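PDB 6OYC: glycosylation Associate Protein 1, which probably serves as a glycosyltransferase-B-like partner in the Gap123 complex of the accessory Sec system, linked to glycosylation and secretion of surface proteins. Local coordinates for residues Met38-Asp42 with Tyr66-Ser71; Trp98-Asp103 with Lys115-Ala121; Pro108-Leu112 with Lys122-Gly126; Phe303-Leu307 with Glu414-Ile418. All coordinates share one frame; numbering follows the deposited sequence.

Contact 1 (Met38-Asp42 with Tyr66-Ser71)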
loop_
_atom_site.group_PDB
_atom_site.type_symbol
_atom_site.label_atom_id
_atom_site.label_comp_id
_atom_site.label_asym_id
_atom_site.label_seq_id
_atom_site.Cartn_x
_atom_site.Cartn_y
_atom_site.Cartn_z
ATOM N N MET A 38 9.268 -10.116 3.295
ATOM C CA MET A 38 10.196 -9.810 4.379
ATOM C C MET A 38 9.670 -10.292 5.721
ATOM O O MET A 38 10.461 -10.692 6.584
ATOM C CB MET A 38 10.476 -8.323 4.458
ATOM C CG MET A 38 11.516 -8.013 5.520
ATOM S SD MET A 38 12.493 -6.600 5.024
ATOM C CE MET A 38 11.303 -5.914 3.881
ATOM N N LYS A 39 8.348 -10.251 5.914
ATOM C CA LYS A 39 7.760 -10.752 7.147
ATOM C C LYS A 39 8.060 -12.234 7.328
ATOM O O LYS A 39 8.471 -12.663 8.408
ATOM C CB LYS A 39 6.247 -10.505 7.155
ATOM C CG LYS A 39 5.820 -9.059 7.431
ATOM C CD LYS A 39 5.473 -8.822 8.911
ATOM C CE LYS A 39 6.732 -8.722 9.763
ATOM N NZ LYS A 39 6.563 -8.007 11.057
ATOM N N MET A 40 7.874 -13.031 6.270
ATOM C CA MET A 40 8.051 -14.470 6.410
ATOM C C MET A 40 9.520 -14.853 6.508
ATOM O O MET A 40 9.855 -15.840 7.177
ATOM C CB MET A 40 7.380 -15.211 5.260
ATOM C CG MET A 40 7.869 -14.849 3.898
ATOM S SD MET A 40 7.685 -16.287 2.820
ATOM C CE MET A 40 6.025 -16.109 2.220
ATOM N N PHE A 41 10.413 -14.093 5.871
ATOM C CA PHE A 41 11.826 -14.321 6.138
ATOM C C PHE A 41 12.163 -13.975 7.579
ATOM O O PHE A 41 13.019 -14.628 8.185
ATOM C CB PHE A 41 12.698 -13.531 5.159
ATOM C CG PHE A 41 12.899 -14.234 3.855
ATOM C CD1 PHE A 41 11.828 -14.464 3.015
ATOM C CD2 PHE A 41 14.147 -14.717 3.490
ATOM C CE1 PHE A 41 11.996 -15.138 1.826
ATOM C CE2 PHE A 41 14.324 -15.397 2.298
ATOM C CZ PHE A 41 13.255 -15.600 1.458
ATOM N N ASP A 42 11.483 -12.969 8.143
ATOM C CA ASP A 42 11.651 -12.624 9.555
ATOM C C ASP A 42 11.145 -13.744 10.457
ATOM O O ASP A 42 11.863 -14.207 11.351
ATOM C CB ASP A 42 10.905 -11.321 9.874
ATOM C CG ASP A 42 11.708 -10.078 9.515
ATOM O OD1 ASP A 42 12.800 -10.232 8.927
ATOM O OD2 ASP A 42 11.251 -8.953 9.826
ATOM N N TYR A 66 4.012 -1.758 8.830
ATOM C CA TYR A 66 4.040 -3.178 8.510
ATOM C C TYR A 66 4.878 -3.985 9.496
ATOM O O TYR A 66 5.277 -5.109 9.183
ATOM C CB TYR A 66 4.531 -3.371 7.077
ATOM C CG TYR A 66 3.624 -2.668 6.093
ATOM C CD1 TYR A 66 2.424 -3.253 5.698
ATOM C CD2 TYR A 66 3.936 -1.396 5.603
ATOM C CE1 TYR A 66 1.570 -2.610 4.822
ATOM C CE2 TYR A 66 3.090 -0.739 4.714
ATOM C CZ TYR A 66 1.904 -1.361 4.323
ATOM O OH TYR A 66 1.026 -0.749 3.448
ATOM N N ASP A 67 5.134 -3.441 10.691
ATOM C CA ASP A 67 5.954 -4.119 11.704
ATOM C C ASP A 67 7.335 -4.470 11.145
ATOM O O ASP A 67 7.874 -5.551 11.401
ATOM C CB ASP A 67 5.263 -5.373 12.251
ATOM C CG ASP A 67 3.907 -5.081 12.880
ATOM O OD1 ASP A 67 3.709 -3.980 13.439
ATOM O OD2 ASP A 67 3.025 -5.963 12.807
ATOM N N LEU A 68 7.896 -3.557 10.346
ATOM C CA LEU A 68 9.209 -3.745 9.742
ATOM C C LEU A 68 10.206 -2.662 10.125
ATOM O O LEU A 68 11.330 -2.675 9.626
ATOM C CB LEU A 68 9.097 -3.808 8.220
ATOM C CG LEU A 68 8.442 -5.061 7.648
ATOM C CD1 LEU A 68 8.268 -4.899 6.156
ATOM C CD2 LEU A 68 9.292 -6.276 7.973
ATOM N N LEU A 69 9.833 -1.728 11.001
ATOM C CA LEU A 69 10.739 -0.641 11.348
ATOM C C LEU A 69 12.052 -1.163 11.921
ATOM O O LEU A 69 13.082 -0.506 11.802
ATOM C CB LEU A 69 10.066 0.298 12.337
ATOM C CG LEU A 69 10.903 1.491 12.795
ATOM C CD1 LEU A 69 11.247 2.368 11.622
ATOM C CD2 LEU A 69 10.168 2.283 13.869
ATOM N N GLU A 70 12.032 -2.331 12.541
ATOM C CA GLU A 70 13.223 -2.909 13.136
ATOM C C GLU A 70 13.995 -3.778 12.155
ATOM O O GLU A 70 15.011 -4.358 12.532
ATOM C CB GLU A 70 12.837 -3.746 14.375
ATOM C CG GLU A 70 12.224 -2.928 15.537
ATOM C CD GLU A 70 10.798 -2.459 15.247
ATOM O OE1 GLU A 70 10.148 -2.995 14.321
ATOM O OE2 GLU A 70 10.328 -1.528 15.927
ATOM N N SER A 71 13.528 -3.899 10.915
ATOM C CA SER A 71 14.080 -4.909 10.024
ATOM C C SER A 71 15.387 -4.503 9.361
ATOM O O SER A 71 16.053 -5.373 8.790
ATOM C CB SER A 71 13.060 -5.286 8.949
ATOM O OG SER A 71 12.302 -6.410 9.371
#

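Contact 2 (Trp98-Asp103 with Lys115-Ala121). With GOL (glycerol), chain D.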
loop_
_atom_site.group_PDB
_atom_site.type_symbol
_atom_site.label_atom_id
_atom_site.label_comp_id
_atom_site.label_asym_id
_atom_site.label_seq_id
_atom_site.Cartn_x
_atom_site.Cartn_y
_atom_site.Cartn_z
ATOM N N TRP A 98 6.849 31.688 11.062
ATOM C CA TRP A 98 5.845 32.298 10.203
ATOM C C TRP A 98 6.048 33.812 10.161
ATOM O O TRP A 98 6.624 34.385 11.085
ATOM C CB TRP A 98 4.444 31.963 10.722
ATOM C CG TRP A 98 4.157 30.481 10.720
ATOM C CD1 TRP A 98 4.012 29.662 11.810
ATOM C CD2 TRP A 98 4.014 29.642 9.566
ATOM N NE1 TRP A 98 3.781 28.371 11.404
ATOM C CE2 TRP A 98 3.775 28.332 10.031
ATOM C CE3 TRP A 98 4.058 29.875 8.185
ATOM C CZ2 TRP A 98 3.575 27.254 9.160
ATOM C CZ3 TRP A 98 3.870 28.806 7.320
ATOM C CH2 TRP A 98 3.619 27.511 7.813
ATOM N N PRO A 99 5.594 34.483 9.101
ATOM C CA PRO A 99 5.495 35.952 9.163
ATOM C C PRO A 99 4.681 36.360 10.385
ATOM O O PRO A 99 3.721 35.684 10.761
ATOM C CB PRO A 99 4.779 36.326 7.861
ATOM C CG PRO A 99 4.937 35.117 6.951
ATOM C CD PRO A 99 5.031 33.930 7.854
ATOM N N GLU A 100 5.081 37.459 11.023
ATOM C CA GLU A 100 4.369 37.923 12.210
ATOM C C GLU A 100 2.882 38.106 11.926
ATOM O O GLU A 100 2.489 38.577 10.858
ATOM C CB GLU A 100 4.953 39.245 12.717
ATOM C CG GLU A 100 4.720 39.505 14.226
ATOM C CD GLU A 100 5.958 39.204 15.089
ATOM O OE1 GLU A 100 5.903 39.451 16.317
ATOM O OE2 GLU A 100 6.985 38.723 14.546
ATOM N N GLY A 101 2.058 37.715 12.890
ATOM C CA GLY A 101 0.634 37.961 12.805
ATOM C C GLY A 101 -0.175 37.010 11.946
ATOM O O GLY A 101 -1.347 37.304 11.677
ATOM N N VAL A 102 0.388 35.877 11.505
ATOM C CA VAL A 102 -0.451 34.917 10.763
ATOM C C VAL A 102 -1.550 34.381 11.691
ATOM O O VAL A 102 -1.415 34.369 12.919
ATOM C CB VAL A 102 0.371 33.758 10.173
ATOM C CG1 VAL A 102 1.387 34.276 9.148
ATOM C CG2 VAL A 102 1.062 32.953 11.277
ATOM N N ASP A 103 -2.657 33.941 11.088
ATOM C CA ASP A 103 -3.721 33.239 11.802
ATOM C C ASP A 103 -3.906 31.842 11.207
ATOM O O ASP A 103 -3.588 31.595 10.041
ATOM C CB ASP A 103 -5.044 34.032 11.748
ATOM C CG ASP A 103 -5.495 34.316 10.329
ATOM O OD1 ASP A 103 -6.036 33.386 9.684
ATOM O OD2 ASP A 103 -5.326 35.460 9.850
ATOM N N LYS A 115 -2.550 35.606 6.401
ATOM C CA LYS A 115 -2.147 36.887 6.975
ATOM C C LYS A 115 -3.094 37.941 6.410
ATOM O O LYS A 115 -3.033 38.259 5.215
ATOM C CB LYS A 115 -0.672 37.181 6.650
ATOM C CG LYS A 115 -0.133 38.553 7.036
ATOM C CD LYS A 115 -0.321 38.877 8.512
ATOM C CE LYS A 115 0.352 40.219 8.886
ATOM N NZ LYS A 115 1.813 40.048 9.040
ATOM N N SER A 116 -4.000 38.440 7.251
ATOM C CA SER A 116 -5.054 39.374 6.833
ATOM C C SER A 116 -5.716 38.951 5.524
ATOM O O SER A 116 -5.834 39.729 4.579
ATOM C CB SER A 116 -4.513 40.795 6.715
ATOM O OG SER A 116 -3.664 41.088 7.809
ATOM N N GLY A 117 -6.164 37.699 5.468
ATOM C CA GLY A 117 -6.849 37.198 4.291
ATOM C C GLY A 117 -5.958 36.677 3.185
ATOM O O GLY A 117 -6.455 36.001 2.286
ATOM N N ASP A 118 -4.655 36.969 3.214
ATOM C CA ASP A 118 -3.728 36.434 2.223
ATOM C C ASP A 118 -3.270 35.037 2.622
ATOM O O ASP A 118 -2.763 34.838 3.729
ATOM C CB ASP A 118 -2.506 37.341 2.077
ATOM C CG ASP A 118 -2.761 38.504 1.158
ATOM O OD1 ASP A 118 -3.951 38.783 0.881
ATOM O OD2 ASP A 118 -1.778 39.140 0.717
ATOM N N LEU A 119 -3.442 34.080 1.716
ATOM C CA LEU A 119 -2.941 32.729 1.941
ATOM C C LEU A 119 -1.417 32.747 2.035
ATOM O O LEU A 119 -0.737 33.222 1.120
ATOM C CB LEU A 119 -3.389 31.798 0.814
ATOM C CG LEU A 119 -3.012 30.320 1.003
ATOM C CD1 LEU A 119 -3.521 29.756 2.348
ATOM C CD2 LEU A 119 -3.531 29.473 -0.148
ATOM N N ILE A 120 -0.878 32.250 3.145
ATOM C CA ILE A 120 0.556 32.022 3.266
ATOM C C ILE A 120 0.918 30.561 3.024
ATOM O O ILE A 120 1.898 30.272 2.344
ATOM C CB ILE A 120 1.070 32.486 4.644
ATOM C CG1 ILE A 120 0.674 33.938 4.906
ATOM C CG2 ILE A 120 2.569 32.312 4.716
ATOM C CD1 ILE A 120 1.073 34.845 3.796
ATOM N N ALA A 121 0.156 29.617 3.574
ATOM C CA ALA A 121 0.587 28.231 3.497
ATOM C C ALA A 121 -0.585 27.301 3.751
ATOM O O ALA A 121 -1.584 27.679 4.369
ATOM C CB ALA A 121 1.712 27.933 4.490
HETATM C C1 GOL D . -8.962 34.732 6.702
HETATM O O1 GOL D . -9.768 33.587 6.900
HETATM C C2 GOL D . -8.954 35.469 8.063
HETATM O O2 GOL D . -8.793 34.572 9.167
HETATM C C3 GOL D . -7.859 36.627 7.942
HETATM O O3 GOL D . -6.544 36.080 7.712
HETATM O O HOH W 1 -3.863 37.468 9.936
#

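Contact 3 (Pro108-Leu112 with Lys122-Gly126)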
loop_
_atom_site.group_PDB
_atom_site.type_symbol
_atom_site.label_atom_id
_atom_site.label_comp_id
_atom_site.label_asym_id
_atom_site.label_seq_id
_atom_site.Cartn_x
_atom_site.Cartn_y
_atom_site.Cartn_z
ATOM N N PRO A 108 -11.468 20.486 8.471
ATOM C CA PRO A 108 -11.470 19.056 8.808
ATOM C C PRO A 108 -10.329 18.267 8.177
ATOM O O PRO A 108 -10.217 17.070 8.450
ATOM C CB PRO A 108 -12.834 18.574 8.280
ATOM C CG PRO A 108 -13.687 19.782 8.267
ATOM C CD PRO A 108 -12.771 20.930 7.937
ATOM N N PHE A 109 -9.468 18.874 7.355
ATOM C CA PHE A 109 -8.475 18.087 6.629
ATOM C C PHE A 109 -7.058 18.672 6.690
ATOM O O PHE A 109 -6.089 17.912 6.699
ATOM C CB PHE A 109 -8.926 17.913 5.173
ATOM C CG PHE A 109 -10.255 17.197 5.034
ATOM C CD1 PHE A 109 -10.339 15.803 5.181
ATOM C CD2 PHE A 109 -11.424 17.905 4.776
ATOM C CE1 PHE A 109 -11.578 15.137 5.064
ATOM C CE2 PHE A 109 -12.660 17.244 4.647
ATOM C CZ PHE A 109 -12.737 15.860 4.798
ATOM N N ILE A 110 -6.922 20.006 6.736
ATOM C CA ILE A 110 -5.633 20.691 6.727
ATOM C C ILE A 110 -5.738 21.940 7.597
ATOM O O ILE A 110 -6.816 22.303 8.074
ATOM C CB ILE A 110 -5.196 21.093 5.303
ATOM C CG1 ILE A 110 -6.138 22.173 4.769
ATOM C CG2 ILE A 110 -5.114 19.873 4.352
ATOM C CD1 ILE A 110 -5.690 22.766 3.473
ATOM N N VAL A 111 -4.619 22.654 7.731
ATOM C CA VAL A 111 -4.594 23.971 8.365
ATOM C C VAL A 111 -4.211 25.013 7.323
ATOM O O VAL A 111 -3.260 24.817 6.558
ATOM C CB VAL A 111 -3.633 24.013 9.571
ATOM C CG1 VAL A 111 -3.547 25.416 10.096
ATOM C CG2 VAL A 111 -4.129 23.094 10.696
ATOM N N LEU A 112 -4.968 26.105 7.274
ATOM C CA LEU A 112 -4.619 27.267 6.469
ATOM C C LEU A 112 -3.877 28.298 7.316
ATOM O O LEU A 112 -4.354 28.688 8.392
ATOM C CB LEU A 112 -5.870 27.893 5.858
ATOM C CG LEU A 112 -6.597 26.907 4.942
ATOM C CD1 LEU A 112 -7.996 27.433 4.564
ATOM C CD2 LEU A 112 -5.737 26.614 3.696
ATOM N N LYS A 122 -0.437 26.071 3.251
ATOM C CA LYS A 122 -1.320 24.962 3.578
ATOM C C LYS A 122 -0.486 23.882 4.245
ATOM O O LYS A 122 0.556 23.488 3.723
ATOM C CB LYS A 122 -2.014 24.416 2.346
ATOM C CG LYS A 122 -2.838 25.426 1.636
ATOM C CD LYS A 122 -3.759 24.776 0.606
ATOM C CE LYS A 122 -4.426 25.849 -0.272
ATOM N NZ LYS A 122 -5.662 25.372 -1.008
ATOM N N VAL A 123 -0.927 23.426 5.408
ATOM C CA VAL A 123 -0.166 22.497 6.226
ATOM C C VAL A 123 -0.804 21.129 6.091
ATOM O O VAL A 123 -2.017 20.997 6.267
ATOM C CB VAL A 123 -0.129 22.962 7.688
ATOM C CG1 VAL A 123 0.608 21.953 8.546
ATOM C CG2 VAL A 123 0.515 24.356 7.766
ATOM N N GLN A 124 0.002 20.116 5.774
ATOM C CA GLN A 124 -0.505 18.773 5.517
ATOM C C GLN A 124 0.071 17.796 6.525
ATOM O O GLN A 124 1.249 17.893 6.904
ATOM C CB GLN A 124 -0.177 18.308 4.099
ATOM C CG GLN A 124 -1.034 19.011 3.024
ATOM C CD GLN A 124 -2.359 18.316 2.799
ATOM O OE1 GLN A 124 -2.698 17.361 3.513
ATOM N NE2 GLN A 124 -3.114 18.771 1.791
ATOM N N PHE A 125 -0.769 16.846 6.947
ATOM C CA PHE A 125 -0.402 15.870 7.961
ATOM C C PHE A 125 -0.455 14.458 7.389
ATOM O O PHE A 125 -1.269 14.152 6.516
ATOM C CB PHE A 125 -1.309 15.998 9.197
ATOM C CG PHE A 125 -1.331 17.387 9.771
ATOM C CD1 PHE A 125 -2.232 18.340 9.298
ATOM C CD2 PHE A 125 -0.416 17.764 10.729
ATOM C CE1 PHE A 125 -2.237 19.638 9.804
ATOM C CE2 PHE A 125 -0.422 19.043 11.248
ATOM C CZ PHE A 125 -1.339 19.982 10.778
ATOM N N GLY A 126 0.443 13.605 7.880
ATOM C CA GLY A 126 0.503 12.233 7.439
ATOM C C GLY A 126 -0.576 11.354 8.055
ATOM O O GLY A 126 -1.381 11.768 8.894
HETATM O O HOH W 2 -3.361 17.040 6.221
#

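Contact 4 (Phe303-Leu307 with Glu414-Ile418)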
loop_
_atom_site.group_PDB
_atom_site.type_symbol
_atom_site.label_atom_id
_atom_site.label_comp_id
_atom_site.label_asym_id
_atom_site.label_seq_id
_atom_site.Cartn_x
_atom_site.Cartn_y
_atom_site.Cartn_z
ATOM N N PHE A 303 -0.324 -13.374 2.055
ATOM C CA PHE A 303 -0.900 -13.180 3.385
ATOM C C PHE A 303 -0.399 -11.904 4.051
ATOM O O PHE A 303 0.783 -11.554 3.958
ATOM C CB PHE A 303 -0.559 -14.358 4.297
ATOM C CG PHE A 303 -1.139 -15.655 3.855
ATOM C CD1 PHE A 303 -2.497 -15.913 4.012
ATOM C CD2 PHE A 303 -0.322 -16.642 3.298
ATOM C CE1 PHE A 303 -3.037 -17.129 3.602
ATOM C CE2 PHE A 303 -0.846 -17.856 2.897
ATOM C CZ PHE A 303 -2.210 -18.104 3.050
ATOM N N ASP A 304 -1.302 -11.229 4.763
ATOM C CA ASP A 304 -0.987 -10.071 5.603
ATOM C C ASP A 304 -1.345 -10.438 7.038
ATOM O O ASP A 304 -2.515 -10.387 7.425
ATOM C CB ASP A 304 -1.748 -8.822 5.161
ATOM C CG ASP A 304 -1.473 -7.606 6.063
ATOM O OD1 ASP A 304 -0.609 -7.689 6.975
ATOM O OD2 ASP A 304 -2.121 -6.562 5.855
ATOM N N THR A 305 -0.335 -10.770 7.839
ATOM C CA THR A 305 -0.603 -11.327 9.159
ATOM C C THR A 305 -0.911 -10.278 10.221
ATOM O O THR A 305 -1.107 -10.647 11.379
ATOM C CB THR A 305 0.579 -12.178 9.607
ATOM O OG1 THR A 305 1.788 -11.449 9.382
ATOM C CG2 THR A 305 0.624 -13.507 8.800
ATOM N N ARG A 306 -0.969 -8.991 9.875
ATOM C CA ARG A 306 -1.529 -8.020 10.809
ATOM C C ARG A 306 -3.011 -8.267 11.094
ATOM O O ARG A 306 -3.545 -7.690 12.046
ATOM C CB ARG A 306 -1.357 -6.591 10.275
ATOM C CG ARG A 306 0.091 -6.148 10.013
ATOM C CD ARG A 306 0.152 -4.806 9.270
ATOM N NE ARG A 306 -0.428 -4.878 7.930
ATOM C CZ ARG A 306 -0.730 -3.816 7.185
ATOM N NH1 ARG A 306 -0.497 -2.599 7.653
ATOM N NH2 ARG A 306 -1.281 -3.971 5.984
ATOM N N LEU A 307 -3.699 -9.056 10.269
ATOM C CA LEU A 307 -5.120 -9.316 10.494
ATOM C C LEU A 307 -5.310 -10.238 11.700
ATOM O O LEU A 307 -4.577 -11.217 11.872
ATOM C CB LEU A 307 -5.752 -9.961 9.253
ATOM C CG LEU A 307 -6.232 -9.112 8.071
ATOM C CD1 LEU A 307 -7.428 -8.216 8.449
ATOM C CD2 LEU A 307 -5.079 -8.287 7.480
ATOM N N GLU A 414 -5.072 0.845 5.273
ATOM C CA GLU A 414 -5.148 -0.566 5.636
ATOM C C GLU A 414 -5.461 -0.729 7.116
ATOM O O GLU A 414 -6.201 -1.639 7.500
ATOM C CB GLU A 414 -3.849 -1.285 5.280
ATOM C CG GLU A 414 -3.676 -1.465 3.783
ATOM C CD GLU A 414 -2.231 -1.670 3.356
ATOM O OE1 GLU A 414 -1.993 -1.810 2.139
ATOM O OE2 GLU A 414 -1.334 -1.689 4.223
ATOM N N THR A 415 -4.931 0.163 7.962
ATOM C CA THR A 415 -5.181 0.055 9.397
ATOM C C THR A 415 -6.669 0.179 9.718
ATOM O O THR A 415 -7.179 -0.534 10.585
ATOM C CB THR A 415 -4.365 1.106 10.160
ATOM O OG1 THR A 415 -3.002 1.039 9.748
ATOM C CG2 THR A 415 -4.396 0.834 11.639
ATOM N N ASP A 416 -7.382 1.094 9.051
ATOM C CA ASP A 416 -8.836 1.152 9.193
ATOM C C ASP A 416 -9.472 -0.188 8.857
ATOM O O ASP A 416 -10.252 -0.736 9.641
ATOM C CB ASP A 416 -9.413 2.215 8.272
ATOM C CG ASP A 416 -9.367 3.573 8.865
ATOM O OD1 ASP A 416 -8.940 3.690 10.030
ATOM O OD2 ASP A 416 -9.722 4.528 8.147
ATOM N N ILE A 417 -9.145 -0.724 7.679
ATOM C CA ILE A 417 -9.732 -1.978 7.227
ATOM C C ILE A 417 -9.469 -3.065 8.244
ATOM O O ILE A 417 -10.363 -3.833 8.613
ATOM C CB ILE A 417 -9.167 -2.363 5.853
ATOM C CG1 ILE A 417 -9.571 -1.311 4.815
ATOM C CG2 ILE A 417 -9.601 -3.789 5.480
ATOM C CD1 ILE A 417 -8.863 -1.490 3.494
ATOM N N ILE A 418 -8.224 -3.132 8.712
ATOM C CA ILE A 418 -7.832 -4.132 9.688
ATOM C C ILE A 418 -8.658 -3.977 10.953
ATOM O O ILE A 418 -9.165 -4.963 11.502
ATOM C CB ILE A 418 -6.323 -4.028 9.973
ATOM C CG1 ILE A 418 -5.516 -4.465 8.743
ATOM C CG2 ILE A 418 -5.973 -4.872 11.186
ATOM C CD1 ILE A 418 -4.006 -4.145 8.824
#

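Contact 1 (Met38-Asp42 with Tyr66-Ser71)
The ammonium of Lys39 hydrogen-bonds to the backbone carbonyl of Asp67, NZ to O 2.8 Å, and so ties helix 33-43 to the Schellman motif that ends helix 59-65. Asp67, with its positive phi, is the C-prime residue of that motif. NZ does not lie on a lone pair: it sits 41° out of the carbonyl plane, with a C=O...N angle of 122°. Lys39 reaches this point through a bent chain, turning at chi2 (-96°) and again at chi3, which carries its methylenes past the carbonyl of Tyr66, Lys39 CD coming 3.7 Å from Tyr66 O. The carboxylate of Asp67 is nearby but not in a salt bridge, its OD2 4.4 Å from Lys39 NZ, so any attraction between the two charges is probably a weaker, longer-range pull.

Beneath this polar link lies the apolar part of the contact. Leu68 points at the helix, and its two methyls divide between parts of Met38: CD2 is 3.7 Å from Met38 CG, while CD1 is 3.9 Å from Met38 CE. Met38 also rests on Leu50 of strand 48-52, so the helix and the loop that leads into strand 73-75 meet over the edge region of the parallel N-terminal sheet.

A type I beta turn from Leu68 to Ser71 then brings Ser71 back towards the helix. Ser71 CB lies 4.2 Å from Met38 SD. Ser71 OG also comes within 2.8 Å of Asp42 OD2, but the angle there is too poor for a hydrogen bond.

Contact 2 (Trp98-Asp103 with Lys115-Ala121)
Lys115 reaches from the hairpin 111-115/118-125 across to the loop 98-103, and its aliphatic chain lies along the type II turn from Pro99 to Val102. With CG anti to the backbone N (chi1 173°), the chain leaves the strand beside Val102, whose CG1 stands 4.3 Å from Lys115 CB. Further out, Lys115 CD is 3.7 Å from the carbonyl oxygen of Gly101. Lys115 CE approaches Glu100 O to 3.3 Å, and a bend at chi4 turns the ammonium onto that same oxygen. The hydrogen bond from NZ to Glu100 O is modelled as very short, so its exact length is doubtful.

Inward of the lysine the contact is apolar. Ala121 CB meets the six-membered ring of Trp98 obliquely, 3.7 Å from CZ3, and Ile120 packs beside it against Pro99 and Val102, with Ile120 CG1 4.3 Å from Val102 CG1. Ile120 and Ala121 together face Val113 in a classic beta bulge. The Trp98 indole is also held by NE1, which donates to Phe93 O.

Outward, at the type I' turn from Lys115 to Asp118, the two-residue loop of the hairpin, a water and a glycerol make the connection. The water donates to Gly101 O and Asp103 OD2 and accepts from Ser116 N. The glycerol, probably from the crystallisation liquor, bridges Asp103 to Gly117, whose N donates to glycerol O3 over 2.8 Å. Near the turn the polar link between the two segments thus runs through a water and a glycerol, while the lysine bond and apolar packing join them directly.

Contact 3 (Pro108-Leu112 with Lys122-Gly126)
Leu112 and Lys122 lie side by side and point the same way from one face of the sheet, CD2 of the leucine 3.7 Å from CG of the lysine. They form a non-hydrogen-bonded antiparallel pair, and the extended lysine chain also passes the tip of Ile110, whose CD1 is 4.0 Å from Lys122 CD.

On the other face Val111 and Val123 stand opposite each other, CB to CB 4.1 Å, as the hydrogen-bonded pair. Val123 N gives a sound bond to Val111 O, 2.9 Å long and in the carbonyl plane, whereas the return bond from Val111 N is weak. Val111 CG2 reaches the Phe125 ring at its edge, near the ring plane, 4.0 Å from CE1, and Phe93 touches both valines.

Where the strands part, Ile110 CG2 packs on the amide of Gln124, 3.4 Å from NE2. A bend at chi2 (-86°) folds that amide back towards Ile110, and NE2 is hydrogen-bonded to Tyr23 OH. One water links Phe109 O, Gln124 OE1 and Phe125 N across the gap. This is the splayed open end of a beta hairpin in the long antiparallel sheet, strand 111-115 running between 103-106 and 118-125.

Contact 4 (Phe303-Leu307 with Glu414-Ile418)
An Asx turn at Asp304, lying within a type I beta turn that runs to Leu307, presents Arg306 to the start of helix 414-420. Asp304 OD1 accepts from the backbone N of Arg306 and also from its NE, the latter through the syn lone pair over 3.0 Å. Arg306 NH2 completes a side-on grip by bonding Asp304 OD2 at 2.7 Å. The arginine chain is extended at chi2 and bends at chi3 (-64°), which brings the guanidinium back alongside Asp304. The same NH2 also forms a salt bridge with Glu414 OE2 (2.9 Å, N-H...O 161°). The two flat groups are nearly perpendicular, 83° apart, so the glutamate oxygen is met from above its carboxylate plane while staying close to the guanidinium plane.

Ile418, one helical turn on, places CD1 over the centre of one guanidinium face, 3.7 Å from Arg306 CZ, and its CG1 touches Leu307 CD2 at 4.0 Å. With both carboxylates and the methyl around it, the guanidinium is held in rotation as well as position.

Further partners close in: Arg306 NH1 bonds Arg65 O, Tyr437 OH bonds Asp304 OD2, and Phe31 N bonds Glu414 OE1. The loop following strand 297-299 is thereby set between helix 414-420, helix 436-445 and the end of helix 59-65.

From the N terminus, contact 1 closes first, joining helix 33-43 to the loop that leads into strand 73-75 of the N-terminal parallel sheet. Contacts 2 and 3 open after contact 1 has closed, and they cross each other, their segments alternating along the chain. Both use strand 118-125, at opposite ends of one hairpin of the antiparallel sheet, and they touch through Leu119 and Leu112. Contact 4 closes the longest loop, 106 intervening residues, bringing the chain after the last strand of the N-terminal sheet onto a helix of the C-terminal sheet domain. Tyr66 OH, probably hydrogen-bonded to Glu414 OE2 (2.7 Å), joins contact 1 to contact 4 across the two parallel-sheet halves.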